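Methane monooxygenase hydroxylase, MmoD (Methylosinus sporium, PDB 6D7K) probably binds the hydroxylase of soluble methane monooxygenase and restrains its activity, acting as a regulator rather than as an oxygenase itself. Local coordinates at residues H20-Y25 and H68-D73; D33-W38 and C51-D56. One frame throughout, in Å; residues are numbered along the deposited sequence.

Contact 1 (H20-Y25 and H68-D73); sequences HSDARY and HFKRQD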
loop_
_atom_site.group_PDB
_atom_site.type_symbol
_atom_site.label_atom_id
_atom_site.label_comp_id
_atom_site.label_asym_id
_atom_site.label_seq_id
_atom_site.Cartn_x
_atom_site.Cartn_y
_atom_site.Cartn_z
ATOM N N HIS H 20 -21.368 -3.598 -23.492
ATOM C CA HIS H 20 -20.374 -3.004 -24.385
ATOM C C HIS H 20 -19.284 -4.015 -24.689
ATOM O O HIS H 20 -18.854 -4.762 -23.808
ATOM C CB HIS H 20 -19.742 -1.745 -23.790
ATOM C CG HIS H 20 -18.917 -0.974 -24.764
ATOM N ND1 HIS H 20 -19.441 0.037 -25.538
ATOM C CD2 HIS H 20 -17.606 -1.058 -25.090
ATOM C CE1 HIS H 20 -18.489 0.536 -26.308
ATOM N NE2 HIS H 20 -17.363 -0.105 -26.048
ATOM N N SER H 21 -18.843 -4.033 -25.941
ATOM C CA SER H 21 -17.782 -4.940 -26.366
ATOM C C SER H 21 -17.138 -4.341 -27.595
ATOM O O SER H 21 -17.804 -4.176 -28.616
ATOM C CB SER H 21 -18.311 -6.323 -26.674
ATOM O OG SER H 21 -17.245 -7.254 -26.645
ATOM N N ASP H 22 -15.868 -3.983 -27.490
ATOM C CA ASP H 22 -15.091 -3.593 -28.651
ATOM C C ASP H 22 -13.695 -4.191 -28.481
ATOM O O ASP H 22 -13.471 -5.056 -27.623
ATOM C CB ASP H 22 -15.128 -2.069 -28.843
ATOM C CG ASP H 22 -14.452 -1.308 -27.715
ATOM O OD1 ASP H 22 -13.560 -1.865 -27.032
ATOM O OD2 ASP H 22 -14.815 -0.130 -27.513
ATOM N N ALA H 23 -12.748 -3.755 -29.319
ATOM C CA ALA H 23 -11.446 -4.424 -29.340
ATOM C C ALA H 23 -10.788 -4.437 -27.963
ATOM O O ALA H 23 -10.071 -5.388 -27.631
ATOM C CB ALA H 23 -10.521 -3.757 -30.354
ATOM N N ARG H 24 -11.028 -3.402 -27.152
ATOM C CA ARG H 24 -10.321 -3.211 -25.900
ATOM C C ARG H 24 -11.210 -3.168 -24.668
ATOM O O ARG H 24 -10.747 -3.558 -23.597
ATOM C CB ARG H 24 -9.486 -1.918 -25.950
ATOM C CG ARG H 24 -7.980 -2.169 -26.120
ATOM C CD ARG H 24 -7.184 -0.886 -26.408
ATOM N NE ARG H 24 -7.272 0.102 -25.334
ATOM C CZ ARG H 24 -6.332 0.303 -24.413
ATOM N NH1 ARG H 24 -5.221 -0.417 -24.423
ATOM N NH2 ARG H 24 -6.508 1.226 -23.474
ATOM N N TYR H 25 -12.461 -2.721 -24.766
ATOM C CA TYR H 25 -13.300 -2.537 -23.584
ATOM C C TYR H 25 -14.488 -3.491 -23.583
ATOM O O TYR H 25 -15.019 -3.837 -24.637
ATOM C CB TYR H 25 -13.777 -1.096 -23.488
ATOM C CG TYR H 25 -12.658 -0.130 -23.152
ATOM C CD1 TYR H 25 -12.151 -0.041 -21.850
ATOM C CD2 TYR H 25 -12.104 0.693 -24.125
ATOM C CE1 TYR H 25 -11.127 0.849 -21.531
ATOM C CE2 TYR H 25 -11.081 1.588 -23.815
ATOM C CZ TYR H 25 -10.595 1.659 -22.520
ATOM O OH TYR H 25 -9.573 2.532 -22.218
ATOM N N HIS H 68 -14.497 8.790 -21.487
ATOM C CA HIS H 68 -13.373 9.348 -20.752
ATOM C C HIS H 68 -12.141 8.483 -20.944
ATOM O O HIS H 68 -11.072 8.983 -21.304
ATOM C CB HIS H 68 -13.746 9.500 -19.268
ATOM C CG HIS H 68 -12.572 9.582 -18.345
ATOM N ND1 HIS H 68 -11.658 10.615 -18.390
ATOM C CD2 HIS H 68 -12.154 8.752 -17.361
ATOM C CE1 HIS H 68 -10.721 10.408 -17.479
ATOM N NE2 HIS H 68 -11.001 9.287 -16.837
ATOM N N PHE H 69 -12.285 7.174 -20.735
ATOM C CA PHE H 69 -11.191 6.246 -21.004
ATOM C C PHE H 69 -10.655 6.396 -22.423
ATOM O O PHE H 69 -9.443 6.513 -22.630
ATOM C CB PHE H 69 -11.655 4.813 -20.746
ATOM C CG PHE H 69 -11.845 4.506 -19.297
ATOM C CD1 PHE H 69 -11.520 5.444 -18.338
ATOM C CD2 PHE H 69 -12.329 3.290 -18.883
ATOM C CE1 PHE H 69 -11.686 5.166 -16.989
ATOM C CE2 PHE H 69 -12.496 3.010 -17.529
ATOM C CZ PHE H 69 -12.177 3.942 -16.592
ATOM N N LYS H 70 -11.540 6.396 -23.420
ATOM C CA LYS H 70 -11.068 6.454 -24.804
ATOM C C LYS H 70 -10.335 7.760 -25.093
ATOM O O LYS H 70 -9.321 7.760 -25.798
ATOM C CB LYS H 70 -12.237 6.254 -25.774
ATOM C CG LYS H 70 -12.812 4.847 -25.720
ATOM C CD LYS H 70 -14.017 4.699 -26.622
ATOM C CE LYS H 70 -14.640 3.317 -26.491
ATOM N NZ LYS H 70 -13.947 2.313 -27.330
ATOM N N ARG H 71 -10.828 8.879 -24.553
ATOM C CA ARG H 71 -10.098 10.140 -24.646
ATOM C C ARG H 71 -8.701 10.021 -24.047
ATOM O O ARG H 71 -7.737 10.570 -24.592
ATOM C CB ARG H 71 -10.877 11.247 -23.939
ATOM C CG ARG H 71 -11.384 12.333 -24.854
ATOM C CD ARG H 71 -12.184 13.350 -24.075
ATOM N NE ARG H 71 -13.624 13.199 -24.278
ATOM C CZ ARG H 71 -14.308 13.836 -25.225
ATOM N NH1 ARG H 71 -13.668 14.659 -26.047
ATOM N NH2 ARG H 71 -15.628 13.653 -25.351
ATOM N N GLN H 72 -8.574 9.322 -22.917
ATOM C CA GLN H 72 -7.257 9.093 -22.336
ATOM C C GLN H 72 -6.374 8.329 -23.308
ATOM O O GLN H 72 -5.227 8.713 -23.557
ATOM C CB GLN H 72 -7.372 8.343 -21.000
ATOM C CG GLN H 72 -7.926 9.201 -19.859
ATOM C CD GLN H 72 -7.646 8.652 -18.460
ATOM O OE1 GLN H 72 -7.954 7.494 -18.150
ATOM N NE2 GLN H 72 -7.067 9.496 -17.602
ATOM N N ASP H 73 -6.901 7.248 -23.880
ATOM C CA ASP H 73 -6.140 6.485 -24.862
ATOM C C ASP H 73 -5.779 7.350 -26.066
ATOM O O ASP H 73 -4.611 7.428 -26.457
ATOM C CB ASP H 73 -6.938 5.253 -25.283
ATOM C CG ASP H 73 -7.372 4.410 -24.098
ATOM O OD1 ASP H 73 -6.746 4.536 -23.020
ATOM O OD2 ASP H 73 -8.336 3.627 -24.246
#
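The turn joining strands 17-21 and 25-31 faces the last turns of helix 55-74 across a gap that side chains must span, the nearest alpha carbons, Tyr-25 CA and Lys-70 CA, being 9.3 Å apart. Asp-22 organises the turn. Its CG sits in the crowded position between the backbone N and the carbonyl carbon (chi1 65°), which brings OD1 back to the backbone: Asp-22 OD1 takes Tyr-25 N on its syn lone pair at 2.7 Å and Arg-24 N from above the carboxylate plane, an Asx turn within a wider Asx motif. Asp-22 OD2 receives His-20 NE2 at 2.9 Å, in the plane of the imidazole but from well above the carboxylate plane. Lys-70, extended until a last bend at chi4, meets the same oxygen tip to tip, with NZ 2.6 Å from Asp-22 OD2 in a salt bridge. Alongside, running the opposite way, the Tyr-25 chain crosses to the helix and donates OH to Asp-73 OD2 at 2.6 Å, on the syn lone pair. Phenol and carboxylate are nearly coplanar (5° apart). Arg-24 NH2 adds a salt bridge to Asp-73 OD2, a weak hydrogen bond of 3.1 Å, its guanidinium turned 87° from the carboxylate. At the ring's far end, Tyr-25 CZ lies 3.8 Å from Phe-69 CB. Arg-42 links the two rings, hydrogen-bonding through NE to Tyr-25 OH and lying against Phe-69 in a cation-pi contact. With four donors on its two oxygens, Asp-22 is likely to stay ionised; it would favour and Lys-70 oppose a positive charge on His-20, whose ionisation is left open.

Contact 2 (D33-W38 and C51-D56); sequences DYMWRW and CSLSFD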
loop_
_atom_site.group_PDB
_atom_site.type_symbol
_atom_site.label_atom_id
_atom_site.label_comp_id
_atom_site.label_asym_id
_atom_site.label_seq_id
_atom_site.Cartn_x
_atom_site.Cartn_y
_atom_site.Cartn_z
ATOM N N ASP H 33 -32.161 -6.021 -8.102
ATOM C CA ASP H 33 -33.476 -5.592 -7.608
ATOM C C ASP H 33 -33.484 -4.139 -7.226
ATOM O O ASP H 33 -34.140 -3.361 -7.817
ATOM C CB ASP H 33 -34.063 -6.405 -6.441
ATOM C CG ASP H 33 -35.291 -7.096 -6.765
ATOM O OD1 ASP H 33 -36.303 -6.423 -6.924
ATOM O OD2 ASP H 33 -35.239 -8.329 -6.804
ATOM N N TYR H 34 -32.752 -3.801 -6.200
ATOM C CA TYR H 34 -32.703 -2.471 -5.708
ATOM C C TYR H 34 -31.848 -1.566 -6.552
ATOM O O TYR H 34 -32.064 -0.405 -6.581
ATOM C CB TYR H 34 -32.253 -2.500 -4.273
ATOM C CG TYR H 34 -30.811 -2.806 -4.039
ATOM C CD1 TYR H 34 -29.874 -1.824 -4.059
ATOM C CD2 TYR H 34 -30.395 -4.071 -3.741
ATOM C CE1 TYR H 34 -28.574 -2.104 -3.844
ATOM C CE2 TYR H 34 -29.090 -4.340 -3.509
ATOM C CZ TYR H 34 -28.198 -3.345 -3.568
ATOM O OH TYR H 34 -26.912 -3.584 -3.350
ATOM N N MET H 35 -30.909 -2.127 -7.283
ATOM C CA MET H 35 -30.041 -1.356 -8.129
ATOM C C MET H 35 -29.465 -2.193 -9.227
ATOM O O MET H 35 -29.662 -3.344 -9.260
ATOM C CB MET H 35 -28.913 -0.840 -7.287
ATOM C CG MET H 35 -28.414 0.528 -7.615
ATOM S SD MET H 35 -29.573 1.825 -7.449
ATOM C CE MET H 35 -28.521 3.115 -7.940
ATOM N N TRP H 36 -28.762 -1.596 -10.152
ATOM C CA TRP H 36 -28.110 -2.361 -11.188
ATOM C C TRP H 36 -26.617 -2.122 -11.045
ATOM O O TRP H 36 -26.208 -1.034 -10.903
ATOM C CB TRP H 36 -28.588 -1.961 -12.578
ATOM C CG TRP H 36 -29.892 -2.440 -13.020
ATOM C CD1 TRP H 36 -31.057 -2.010 -12.616
ATOM C CD2 TRP H 36 -30.156 -3.381 -14.033
ATOM N NE1 TRP H 36 -32.046 -2.620 -13.257
ATOM C CE2 TRP H 36 -31.510 -3.482 -14.147
ATOM C CE3 TRP H 36 -29.367 -4.172 -14.843
ATOM C CZ2 TRP H 36 -32.097 -4.321 -15.030
ATOM C CZ3 TRP H 36 -29.947 -4.992 -15.682
ATOM C CH2 TRP H 36 -31.289 -5.063 -15.792
ATOM N N ARG H 37 -25.812 -3.160 -11.073
ATOM C CA ARG H 37 -24.388 -3.053 -10.918
ATOM C C ARG H 37 -23.636 -3.219 -12.187
ATOM O O ARG H 37 -23.785 -4.155 -12.824
ATOM C CB ARG H 37 -23.912 -4.100 -9.936
ATOM C CG ARG H 37 -22.778 -3.671 -9.067
ATOM C CD ARG H 37 -21.717 -4.721 -8.916
ATOM N NE ARG H 37 -21.972 -5.543 -7.759
ATOM C CZ ARG H 37 -21.230 -5.585 -6.665
ATOM N NH1 ARG H 37 -20.139 -4.879 -6.568
ATOM N NH2 ARG H 37 -21.592 -6.343 -5.663
ATOM N N TRP H 38 -22.762 -2.315 -12.533
ATOM C CA TRP H 38 -22.048 -2.481 -13.779
ATOM C C TRP H 38 -20.546 -2.430 -13.524
ATOM O O TRP H 38 -20.087 -1.874 -12.524
ATOM C CB TRP H 38 -22.469 -1.415 -14.805
ATOM C CG TRP H 38 -22.537 0.017 -14.311
ATOM C CD1 TRP H 38 -23.660 0.702 -13.930
ATOM C CD2 TRP H 38 -21.452 0.950 -14.203
ATOM N NE1 TRP H 38 -23.336 1.992 -13.579
ATOM C CE2 TRP H 38 -21.986 2.165 -13.739
ATOM C CE3 TRP H 38 -20.083 0.871 -14.447
ATOM C CZ2 TRP H 38 -21.203 3.281 -13.516
ATOM C CZ3 TRP H 38 -19.312 1.986 -14.224
ATOM C CH2 TRP H 38 -19.871 3.171 -13.759
ATOM N N CYS H 51 -22.892 1.762 -10.496
ATOM C CA CYS H 51 -24.284 1.352 -10.382
ATOM C C CYS H 51 -25.187 2.418 -10.979
ATOM O O CYS H 51 -24.803 3.579 -11.133
ATOM C CB CYS H 51 -24.681 1.049 -8.937
ATOM S SG CYS H 51 -24.531 2.438 -7.804
ATOM N N SER H 52 -26.390 1.982 -11.345
ATOM C CA SER H 52 -27.402 2.804 -11.981
ATOM C C SER H 52 -28.765 2.379 -11.456
ATOM O O SER H 52 -28.923 1.296 -10.873
ATOM C CB SER H 52 -27.382 2.658 -13.504
ATOM O OG SER H 52 -26.218 3.195 -14.081
ATOM N N LEU H 53 -29.766 3.235 -11.714
ATOM C CA LEU H 53 -31.146 2.920 -11.361
ATOM C C LEU H 53 -31.779 1.880 -12.282
ATOM O O LEU H 53 -32.766 1.251 -11.891
ATOM C CB LEU H 53 -32.007 4.181 -11.378
ATOM C CG LEU H 53 -31.634 5.369 -10.481
ATOM C CD1 LEU H 53 -32.623 6.508 -10.628
ATOM C CD2 LEU H 53 -31.503 4.957 -9.010
ATOM N N SER H 54 -31.238 1.672 -13.481
ATOM C CA SER H 54 -31.909 0.828 -14.459
ATOM C C SER H 54 -30.908 0.362 -15.503
ATOM O O SER H 54 -29.853 0.972 -15.685
ATOM C CB SER H 54 -33.040 1.583 -15.154
ATOM O OG SER H 54 -32.503 2.417 -16.156
ATOM N N PHE H 55 -31.270 -0.714 -16.215
ATOM C CA PHE H 55 -30.501 -1.113 -17.388
ATOM C C PHE H 55 -30.226 0.092 -18.272
ATOM O O PHE H 55 -29.080 0.335 -18.669
ATOM C CB PHE H 55 -31.235 -2.206 -18.177
ATOM C CG PHE H 55 -30.446 -2.753 -19.358
ATOM C CD1 PHE H 55 -29.448 -3.712 -19.162
ATOM C CD2 PHE H 55 -30.707 -2.316 -20.659
ATOM C CE1 PHE H 55 -28.715 -4.216 -20.238
ATOM C CE2 PHE H 55 -29.984 -2.811 -21.748
ATOM C CZ PHE H 55 -28.985 -3.761 -21.540
ATOM N N ASP H 56 -31.264 0.882 -18.563
ATOM C CA ASP H 56 -31.112 2.006 -19.486
ATOM C C ASP H 56 -29.988 2.938 -19.044
ATOM O O ASP H 56 -29.139 3.330 -19.857
ATOM C CB ASP H 56 -32.418 2.803 -19.603
ATOM C CG ASP H 56 -33.642 1.941 -19.900
ATOM O OD1 ASP H 56 -33.931 0.969 -19.152
ATOM O OD2 ASP H 56 -34.345 2.285 -20.874
#
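The beta hairpin of strands 36-42 and 45-52 ends here, where its second strand runs into helix 55-74. Trp-36 and Ser-52 form an antiparallel hydrogen-bonded pair, with Trp-36 N 3.0 Å from Ser-52 O and Ser-52 N 3.1 Å from Trp-36 O; Arg-37 and Cys-51 follow as a non-hydrogen-bonded pair. The packing is closest on the face that carries Trp-36 and Ser-52. With CG beside its own backbone N (chi1 -77°), the Trp-36 indole lies flat beneath the start of the helix, and Phe-55 N stands 3.4 Å above the centre of the indole plane. Phe-55 CB makes a CH-pi contact with the same face, 3.9 Å from the centroid of the six-membered ring. The Phe-55 ring, swung anti to its backbone N, turns an edge to that face in an offset edge-to-face pair with planes at 63°. Just before it, Ser-54 is the N-cap, its OG bonded to Ser-57 N and to an acidic side chain of another protein's chain. An alanine in place of Trp-36 would remove the indole and would probably loosen the seating of the first helical turn against the hairpin. The loose side is at Arg-37, which is partly exposed, barely meets the opposing segment and sends NH1 to a salt bridge with Glu-49; Cys-51 beside it is buried. Met-35, bent at chi2, is buried too, with CG 4.0 Å from Cys-51 CB and CE 3.7 Å from Leu-53 CD2, while another protein's chain covers part of this side. Further along the strand, the Trp-38 indole presents NE1 to Ser-52 OG, a weak, bent hydrogen bond of 3.2 Å.

How the contacts relate
Contacts 1 and 2 tie opposite ends of helix 55-74 to the same four-stranded antiparallel sheet, contact 2 at the first turn and contact 1 near the last. Their centres are 21 Å apart, on opposite sides of the chain's centre, and their nearest atoms stay about 8 Å from each other. Along the sequence the segments come as 20-25, 33-38, 51-56 and 68-73, so the pairing of 33-38 with 51-56 falls wholly between the two halves of contact 1. The first hairpin turn thus meets the helix end that comes last, and the helix lies along the sheet. Chains of other proteins border both sites.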